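Local coordinates for protein polyporopepsin (PDB 1WKR) that catalyses the endoproteolytic cleavage of peptide bonds with broad specificity and clots milk, as a fungal aspartic proteinase of the pepsin family, at residues 38-42 against 89-95; 149-153 against 276-280; 182-188 against 301-305. All blocks are in the same frame, centred on the assembly; numbering follows the deposited sequence.

Contact 1. Residues 38-42 against 89-95. With SO4 (sulfate ion), chain F; SO4 (sulfate ion), chain D.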
loop_
_atom_site.group_PDB
_atom_site.type_symbol
_atom_site.label_atom_id
_atom_site.label_comp_id
_atom_site.label_asym_id
_atom_site.label_seq_id
_atom_site.Cartn_x
_atom_site.Cartn_y
_atom_site.Cartn_z
ATOM N N THR A 38 -1.298 13.696 1.914
ATOM C CA THR A 38 -2.350 13.676 0.882
ATOM C C THR A 38 -2.113 14.825 -0.064
ATOM O O THR A 38 -1.989 15.967 0.428
ATOM C CB THR A 38 -3.732 13.701 1.519
ATOM O OG1 THR A 38 -3.947 12.437 2.166
ATOM C CG2 THR A 38 -4.835 13.884 0.479
ATOM N N TRP A 39 -1.979 14.561 -1.351
ATOM C CA TRP A 39 -1.679 15.638 -2.313
ATOM C C TRP A 39 -2.266 15.320 -3.625
ATOM O O TRP A 39 -2.576 14.172 -3.987
ATOM C CB TRP A 39 -0.148 15.820 -2.403
ATOM C CG TRP A 39 0.616 14.651 -2.988
ATOM C CD1 TRP A 39 1.176 13.613 -2.325
ATOM C CD2 TRP A 39 0.937 14.478 -4.391
ATOM N NE1 TRP A 39 1.825 12.766 -3.210
ATOM C CE2 TRP A 39 1.731 13.299 -4.484
ATOM C CE3 TRP A 39 0.677 15.210 -5.540
ATOM C CZ2 TRP A 39 2.218 12.815 -5.681
ATOM C CZ3 TRP A 39 1.164 14.739 -6.751
ATOM C CH2 TRP A 39 1.966 13.560 -6.827
ATOM N N LEU A 40 -2.391 16.382 -4.428
ATOM C CA LEU A 40 -2.947 16.295 -5.777
ATOM C C LEU A 40 -2.148 17.250 -6.698
ATOM O O LEU A 40 -1.289 18.007 -6.234
ATOM C CB LEU A 40 -4.469 16.611 -5.783
ATOM C CG LEU A 40 -4.868 17.971 -5.231
ATOM C CD1 LEU A 40 -4.732 19.125 -6.276
ATOM C CD2 LEU A 40 -6.327 17.887 -4.777
ATOM N N GLY A 41 -2.433 17.172 -7.989
ATOM C CA GLY A 41 -1.771 18.084 -8.963
ATOM C C GLY A 41 -0.958 17.318 -9.934
ATOM O O GLY A 41 -0.310 17.972 -10.823
ATOM N N ALA A 42 -0.841 15.986 -9.880
ATOM C CA ALA A 42 -0.108 15.225 -10.905
ATOM C C ALA A 42 -0.819 15.149 -12.185
ATOM O O ALA A 42 -0.197 14.724 -13.248
ATOM C CB ALA A 42 0.220 13.797 -10.382
ATOM N N ILE A 89 -3.517 19.513 2.698
ATOM C CA ILE A 89 -3.139 18.780 1.474
ATOM C C ILE A 89 -1.980 19.452 0.802
ATOM O O ILE A 89 -1.819 20.710 0.834
ATOM C CB ILE A 89 -4.333 18.655 0.497
ATOM C CG1 ILE A 89 -4.842 20.041 0.006
ATOM C CG2 ILE A 89 -5.468 17.876 1.168
ATOM C CD1 ILE A 89 -5.767 19.931 -1.126
ATOM N N GLY A 90 -1.195 18.705 0.072
ATOM C CA GLY A 90 -0.206 19.239 -0.860
ATOM C C GLY A 90 -0.771 19.392 -2.251
ATOM O O GLY A 90 -1.661 18.677 -2.691
ATOM N N VAL A 91 -0.215 20.398 -2.950
ATOM C CA VAL A 91 -0.565 20.666 -4.347
ATOM C C VAL A 91 0.759 20.739 -5.126
ATOM O O VAL A 91 1.549 21.647 -4.893
ATOM C CB VAL A 91 -1.407 21.947 -4.485
ATOM C CG1 VAL A 91 -1.646 22.238 -5.964
ATOM C CG2 VAL A 91 -2.742 21.727 -3.777
ATOM N N ALA A 92 0.946 19.767 -5.976
ATOM C CA ALA A 92 2.294 19.614 -6.610
ATOM C C ALA A 92 2.490 20.620 -7.740
ATOM O O ALA A 92 1.585 20.775 -8.615
ATOM C CB ALA A 92 2.394 18.181 -7.202
ATOM N N SER A 93 3.651 21.229 -7.729
ATOM C CA SER A 93 4.187 21.972 -8.967
ATOM C C SER A 93 5.215 21.130 -9.660
ATOM O O SER A 93 5.536 21.439 -10.803
ATOM C CB SER A 93 4.732 23.286 -8.559
ATOM O OG SER A 93 5.750 23.178 -7.629
ATOM N N ARG A 94 5.776 20.140 -8.981
ATOM C CA ARG A 94 6.716 19.164 -9.602
ATOM C C ARG A 94 6.233 17.766 -9.184
ATOM O O ARG A 94 5.964 17.588 -8.020
ATOM C CB ARG A 94 8.199 19.399 -9.090
ATOM C CG ARG A 94 8.825 20.781 -9.473
ATOM C CD ARG A 94 8.787 21.037 -10.950
ATOM N NE ARG A 94 9.209 22.401 -11.303
ATOM C CZ ARG A 94 8.335 23.142 -12.230
ATOM N NH1 ARG A 94 7.330 22.474 -13.060
ATOM N NH2 ARG A 94 8.482 24.406 -12.444
ATOM N N ASP A 95 6.283 16.796 -10.095
ATOM C CA ASP A 95 6.042 15.379 -9.653
ATOM C C ASP A 95 6.647 14.433 -10.682
ATOM O O ASP A 95 6.701 14.740 -11.908
ATOM C CB ASP A 95 4.525 15.081 -9.465
ATOM C CG ASP A 95 3.790 15.220 -10.730
ATOM O OD1 ASP A 95 3.326 16.268 -11.114
ATOM O OD2 ASP A 95 3.620 14.141 -11.452
HETATM S S SO4 F . 7.673 18.027 -13.508
HETATM O O1 SO4 F . 7.611 17.014 -14.729
HETATM O O2 SO4 F . 8.529 17.761 -12.478
HETATM O O3 SO4 F . 7.932 19.433 -14.085
HETATM O O4 SO4 F . 6.230 17.962 -12.906
HETATM S S SO4 D . 5.165 26.125 -5.867
HETATM O O1 SO4 D . 4.277 27.102 -6.871
HETATM O O2 SO4 D . 4.153 25.168 -5.314
HETATM O O3 SO4 D . 6.097 25.433 -6.683
HETATM O O4 SO4 D . 5.773 26.853 -4.826
HETATM O O HOH W 1 -0.437 20.943 -10.697
HETATM O O HOH W 2 1.454 17.714 -13.227
HETATM O O HOH W 3 2.306 14.379 -13.751
#

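Contact 2. Residues 149-153 against 276-280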
loop_
_atom_site.group_PDB
_atom_site.type_symbol
_atom_site.label_atom_id
_atom_site.label_comp_id
_atom_site.label_asym_id
_atom_site.label_seq_id
_atom_site.Cartn_x
_atom_site.Cartn_y
_atom_site.Cartn_z
ATOM N N PRO A 149 -7.671 -9.895 -6.040
ATOM C CA PRO A 149 -6.991 -10.137 -7.334
ATOM C C PRO A 149 -7.836 -9.608 -8.487
ATOM O O PRO A 149 -9.039 -9.415 -8.370
ATOM C CB PRO A 149 -6.916 -11.682 -7.383
ATOM C CG PRO A 149 -7.060 -12.113 -5.946
ATOM C CD PRO A 149 -8.069 -11.146 -5.356
ATOM N N THR A 150 -7.154 -9.404 -9.600
ATOM C CA THR A 150 -7.832 -8.838 -10.767
ATOM C C THR A 150 -7.444 -9.606 -12.067
ATOM O O THR A 150 -6.358 -10.178 -12.144
ATOM C CB THR A 150 -7.504 -7.416 -10.837
ATOM O OG1 THR A 150 -8.353 -6.819 -11.878
ATOM C CG2 THR A 150 -6.066 -7.114 -11.258
ATOM N N THR A 151 -8.378 -9.548 -13.012
ATOM C CA THR A 151 -8.114 -10.040 -14.419
ATOM C C THR A 151 -8.582 -8.935 -15.323
ATOM O O THR A 151 -8.756 -9.266 -16.569
ATOM C CB THR A 151 -8.909 -11.321 -14.724
ATOM O OG1 THR A 151 -10.273 -11.098 -14.536
ATOM C CG2 THR A 151 -8.468 -12.496 -13.774
ATOM N N SER A 152 -8.736 -7.736 -14.905
ATOM C CA SER A 152 -9.056 -6.575 -15.858
ATOM C C SER A 152 -8.115 -5.563 -15.619
ATOM O O SER A 152 -7.350 -5.367 -14.665
ATOM C CB SER A 152 -10.539 -6.174 -15.554
ATOM O OG SER A 152 -11.406 -7.171 -15.920
ATOM N N GLU A 153 -8.073 -4.563 -16.639
ATOM C CA GLU A 153 -7.036 -3.473 -16.440
ATOM C C GLU A 153 -7.433 -2.573 -15.381
ATOM O O GLU A 153 -6.562 -1.873 -14.780
ATOM C CB GLU A 153 -7.106 -2.639 -17.781
ATOM C CG GLU A 153 -6.677 -3.460 -19.008
ATOM C CD GLU A 153 -5.313 -3.715 -19.053
ATOM O OE1 GLU A 153 -4.342 -2.894 -18.769
ATOM O OE2 GLU A 153 -4.904 -4.817 -19.673
ATOM N N ARG A 276 -1.682 -13.488 -15.462
ATOM C CA ARG A 276 -1.108 -13.796 -16.763
ATOM C C ARG A 276 -1.900 -13.232 -17.948
ATOM O O ARG A 276 -1.258 -12.876 -18.970
ATOM C CB ARG A 276 -0.961 -15.293 -16.923
ATOM C CG ARG A 276 0.176 -15.833 -16.062
ATOM C CD ARG A 276 0.266 -17.341 -16.041
ATOM N NE ARG A 276 -0.808 -17.910 -15.194
ATOM C CZ ARG A 276 -0.842 -19.203 -14.832
ATOM N NH1 ARG A 276 0.022 -20.082 -15.338
ATOM N NH2 ARG A 276 -1.732 -19.607 -13.939
ATOM N N ASN A 277 -3.173 -13.006 -17.789
ATOM C CA ASN A 277 -3.931 -12.385 -18.902
ATOM C C ASN A 277 -3.575 -10.991 -19.038
ATOM O O ASN A 277 -3.937 -10.356 -20.087
ATOM C CB ASN A 277 -5.437 -12.600 -18.749
ATOM C CG ASN A 277 -6.076 -11.767 -17.747
ATOM O OD1 ASN A 277 -5.722 -11.741 -16.519
ATOM N ND2 ASN A 277 -7.035 -10.894 -18.111
ATOM N N LEU A 278 -2.849 -10.350 -18.107
ATOM C CA LEU A 278 -2.364 -8.976 -18.087
ATOM C C LEU A 278 -0.894 -8.880 -18.187
ATOM O O LEU A 278 -0.278 -7.882 -17.828
ATOM C CB LEU A 278 -2.936 -8.277 -16.839
ATOM C CG LEU A 278 -4.445 -8.247 -16.731
ATOM C CD1 LEU A 278 -4.870 -7.710 -15.308
ATOM C CD2 LEU A 278 -5.021 -7.329 -17.849
ATOM N N ASN A 279 -0.207 -9.949 -18.683
ATOM C CA ASN A 279 1.216 -9.915 -18.797
ATOM C C ASN A 279 1.752 -8.736 -19.674
ATOM O O ASN A 279 2.828 -8.238 -19.467
ATOM C CB ASN A 279 1.801 -11.238 -19.358
ATOM C CG ASN A 279 1.922 -12.312 -18.348
ATOM O OD1 ASN A 279 1.829 -12.070 -17.114
ATOM N ND2 ASN A 279 2.129 -13.563 -18.785
ATOM N N THR A 280 0.893 -8.309 -20.671
ATOM C CA THR A 280 1.414 -7.219 -21.544
ATOM C C THR A 280 1.506 -5.956 -20.728
ATOM O O THR A 280 2.333 -5.073 -21.122
ATOM C CB THR A 280 0.472 -7.000 -22.756
ATOM O OG1 THR A 280 -0.746 -6.741 -22.318
ATOM C CG2 THR A 280 0.495 -8.146 -23.537
HETATM O O HOH W 4 -2.576 -6.353 -20.399
#

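Contact 3. Residues 182-188 against 301-305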
loop_
_atom_site.group_PDB
_atom_site.type_symbol
_atom_site.label_atom_id
_atom_site.label_comp_id
_atom_site.label_asym_id
_atom_site.label_seq_id
_atom_site.Cartn_x
_atom_site.Cartn_y
_atom_site.Cartn_z
ATOM N N THR A 182 11.264 -1.671 16.144
ATOM C CA THR A 182 12.495 -1.536 15.368
ATOM C C THR A 182 12.404 -0.447 14.379
ATOM O O THR A 182 11.394 -0.400 13.584
ATOM C CB THR A 182 12.812 -2.869 14.679
ATOM O OG1 THR A 182 13.128 -3.820 15.707
ATOM C CG2 THR A 182 13.951 -2.748 13.756
ATOM N N SER A 183 13.317 0.490 14.340
ATOM C CA SER A 183 13.391 1.568 13.420
ATOM C C SER A 183 14.226 1.229 12.169
ATOM O O SER A 183 15.221 0.446 12.339
ATOM C CB SER A 183 14.003 2.833 14.148
ATOM O OG SER A 183 13.953 4.033 13.251
ATOM N N PRO A 184 13.972 1.710 10.995
ATOM C CA PRO A 184 12.910 2.720 10.701
ATOM C C PRO A 184 11.545 2.128 10.359
ATOM O O PRO A 184 10.620 2.941 10.115
ATOM C CB PRO A 184 13.486 3.473 9.500
ATOM C CG PRO A 184 14.316 2.434 8.762
ATOM C CD PRO A 184 14.850 1.511 9.829
ATOM N N ALA A 185 11.360 0.800 10.334
ATOM C CA ALA A 185 10.014 0.257 10.053
ATOM C C ALA A 185 8.972 0.796 10.983
ATOM O O ALA A 185 7.814 0.979 10.588
ATOM C CB ALA A 185 10.051 -1.267 10.202
ATOM N N SER A 186 9.339 1.135 12.236
ATOM C CA SER A 186 8.417 1.660 13.228
ATOM C C SER A 186 7.770 2.984 12.840
ATOM O O SER A 186 6.721 3.320 13.460
ATOM C CB SER A 186 9.143 1.809 14.564
ATOM O OG SER A 186 10.210 2.778 14.389
ATOM N N ALA A 187 8.317 3.713 11.901
ATOM C CA ALA A 187 7.719 4.999 11.475
ATOM C C ALA A 187 6.547 4.768 10.561
ATOM O O ALA A 187 5.751 5.675 10.304
ATOM C CB ALA A 187 8.804 5.826 10.778
ATOM N N TYR A 188 6.461 3.579 9.912
ATOM C CA TYR A 188 5.418 3.204 8.942
ATOM C C TYR A 188 4.452 2.309 9.623
ATOM O O TYR A 188 4.416 2.173 10.867
ATOM C CB TYR A 188 6.137 2.531 7.737
ATOM C CG TYR A 188 7.201 3.322 7.054
ATOM C CD1 TYR A 188 8.530 3.375 7.647
ATOM C CD2 TYR A 188 6.984 4.049 5.907
ATOM C CE1 TYR A 188 9.505 4.156 7.044
ATOM C CE2 TYR A 188 7.986 4.855 5.348
ATOM C CZ TYR A 188 9.230 4.852 5.921
ATOM O OH TYR A 188 10.242 5.657 5.381
ATOM N N GLY A 301 18.718 -6.817 8.152
ATOM C CA GLY A 301 19.427 -6.215 9.324
ATOM C C GLY A 301 19.394 -4.709 9.306
ATOM O O GLY A 301 20.040 -4.134 10.165
ATOM N N GLU A 302 18.669 -4.070 8.410
ATOM C CA GLU A 302 18.606 -2.616 8.388
ATOM C C GLU A 302 17.384 -2.082 9.091
ATOM O O GLU A 302 17.143 -0.835 9.041
ATOM C CB GLU A 302 18.618 -2.103 6.944
ATOM C CG GLU A 302 19.941 -2.434 6.276
ATOM C CD GLU A 302 20.086 -1.597 4.883
ATOM O OE1 GLU A 302 19.140 -1.008 4.498
ATOM O OE2 GLU A 302 21.232 -1.654 4.435
ATOM N N GLY A 303 16.618 -2.871 9.783
ATOM C CA GLY A 303 15.427 -2.394 10.487
ATOM C C GLY A 303 14.236 -2.127 9.569
ATOM O O GLY A 303 13.240 -1.571 10.056
ATOM N N LEU A 304 14.300 -2.480 8.285
ATOM C CA LEU A 304 13.162 -2.368 7.339
ATOM C C LEU A 304 13.603 -3.288 6.211
ATOM O O LEU A 304 14.357 -2.858 5.291
ATOM C CB LEU A 304 12.951 -0.906 6.944
ATOM C CG LEU A 304 11.574 -0.665 6.362
ATOM C CD1 LEU A 304 11.274 0.857 6.272
ATOM C CD2 LEU A 304 11.338 -1.311 5.040
ATOM N N ASP A 305 13.136 -4.521 6.252
ATOM C CA ASP A 305 13.756 -5.609 5.466
ATOM C C ASP A 305 12.763 -6.299 4.548
ATOM O O ASP A 305 13.098 -7.317 3.908
ATOM C CB ASP A 305 14.366 -6.620 6.433
ATOM C CG ASP A 305 15.520 -6.105 7.269
ATOM O OD1 ASP A 305 16.069 -5.002 6.984
ATOM O OD2 ASP A 305 15.926 -6.827 8.210
#

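Contact 1. Residues 38-42 against 89-95
A short parallel beta ladder joins residues 38-42 to 89-95 in the N-terminal lobe of the pepsin fold, where strand 39-40 lies between strands 82-96 and 103-106. Gly90 N donates to Thr38 O (2.9 Å), Leu40 N to Gly90 O (3.0 Å) and Ala92 N to Leu40 O (2.9 Å), pairing Trp39 with Gly90 and Leu40 with Val91. Glycine suits position 90, since a CB there would crowd CB of Trp39. On the indole side, Trp39 CZ3 touches Ala92 CB at 3.7 Å, and Phe68 and Phe98 add aromatic contacts; on the other face Leu40 CD1 meets Val91 CG2 at 4.1 Å. Gly41, with positive phi, ends the pairing where a side chain would strike Ala92 O. Beyond it Ser93 and Arg94 form a classic beta bulge opposite Ser69, and the strands separate. Waters fill the gap: one bridges Gly41 O and Ala92 O, another Gly41 O and Asp95 OD1, a third Ala42 O and Asp95 OD2. Apolar packing and backbone pairing thus meet at an indole about 7 Å from the side chain of catalytic Asp32, while the outer end is polar and hydrated, and Asp95 N donates to a sulfate O4 (3.0 Å), an ion probably from the crystallisation liquor.

Contact 2. Residues 149-153 against 276-280
In this bilobal pepsin fold, the hairpin loop 149-153, between antiparallel strands 142-146 and 155-162, meets the 3-10 turn at 276-280, in the connection leading to strand 289-295. The contact is small and lies away from the catalytic aspartates. Its centre is Leu278, which points toward the hairpin in an mt rotamer (chi1 -58°, chi2 171°). This rotamer carries CD1 to 3.5 Å from Ser152 O and 4.3 Å from Thr150 CG2. Thr150, with chi1 t, offers its methyl here, so this threonine turns a methyl, not a hydroxyl, to the leucine. Leucine suits its place because a long branched chain can reach across and lie along the hairpin backbone.

Beside it, Asn277 adopts the p rotamer, which directs its amide across the gap: ND2 donates to Thr151 O at 2.8 Å, supplying a partner for a carbonyl in a loop without regular strand pairing. Outside the contact, Asn279 ND2 hydrogen-bonds the carbonyls of Ser285 and Ser288, and Arg276 makes a salt bridge to the C-terminal carboxylate of Asn340. Glu153 has both chi1 and chi2 in the m well, a folded shape that brings OE2 to 3.1 Å from Leu278 CD2, a close van der Waals approach; the oxygen's polar partner is a water. That water joins the segments, 2.9 Å from Glu153 OE2 and 2.7 Å from Thr280 OG1.

Contact 3. Residues 182-188 against 301-305
Leu304, Gly303 and Pro184 carry most of this contact, in which the 182-188 connection, entering the C-terminal lobe, packs on the loop before strand 306-308. Leu304 projects toward the other segment with chi1 and chi2 both t. Its CB is 4.0 Å from Pro184 CG, its CG 4.2 Å from Ala185 CB and its CD1 3.8 Å from Tyr188 CE1, so one branched side chain touches carbon atoms of three neighbours. Small Ala185 leaves room for it.

Gly303 lies directly against the other segment: its CA is 3.4 Å from Ser183 O, in a CA-H...O contact, and 3.6 Å from Thr182 CG2. A CB would collide with Ser183 O, and phi is positive, so glycine fits on both counts. Its carbonyl accepts the segments' one direct hydrogen bond, from Ala185 N to Gly303 O (3.0 Å).

Pro184 follows a cis peptide bond; its ring carbon CD approaches Glu302 O at 3.4 Å. Having no amide hydrogen, it leaves that bond to Ala185, the first residue of the 3-10 turn 185-187. Asp305 braces the opposing loop, its OD2 taking Gly301 N (2.8 Å) and its OD1 Glu302 N (3.1 Å).

Tyr188 and Leu304 link this packing to the inhibitor-binding cleft, each touching a modified side chain of pepstatin. Carbon contacts and one backbone bond join the segments, while Tyr188 OH hydrogen-bonds the inhibitor backbone.

How the contacts relate
From the N terminus, contact 1 closes first, bringing 89-95 back beside 38-42 after 46 largely strand-forming residues and completing a piece of the N-terminal lobe's sheet. Only afterwards does contact 2 open, at 149-153; contact 3 opens at 182-188, contact 2 closes at 276-280 and contact 3 at 301-305, so these two long closures cross rather than nest. Contact 2 ties the 142-146/155-162 hairpin to an outer connection of the C-terminal lobe. Contact 3 ties the entry into that lobe to a loop late in it. The two lie on opposite sides of the chain's centre, their centres 32 Å apart, and none of the three contacts touches another.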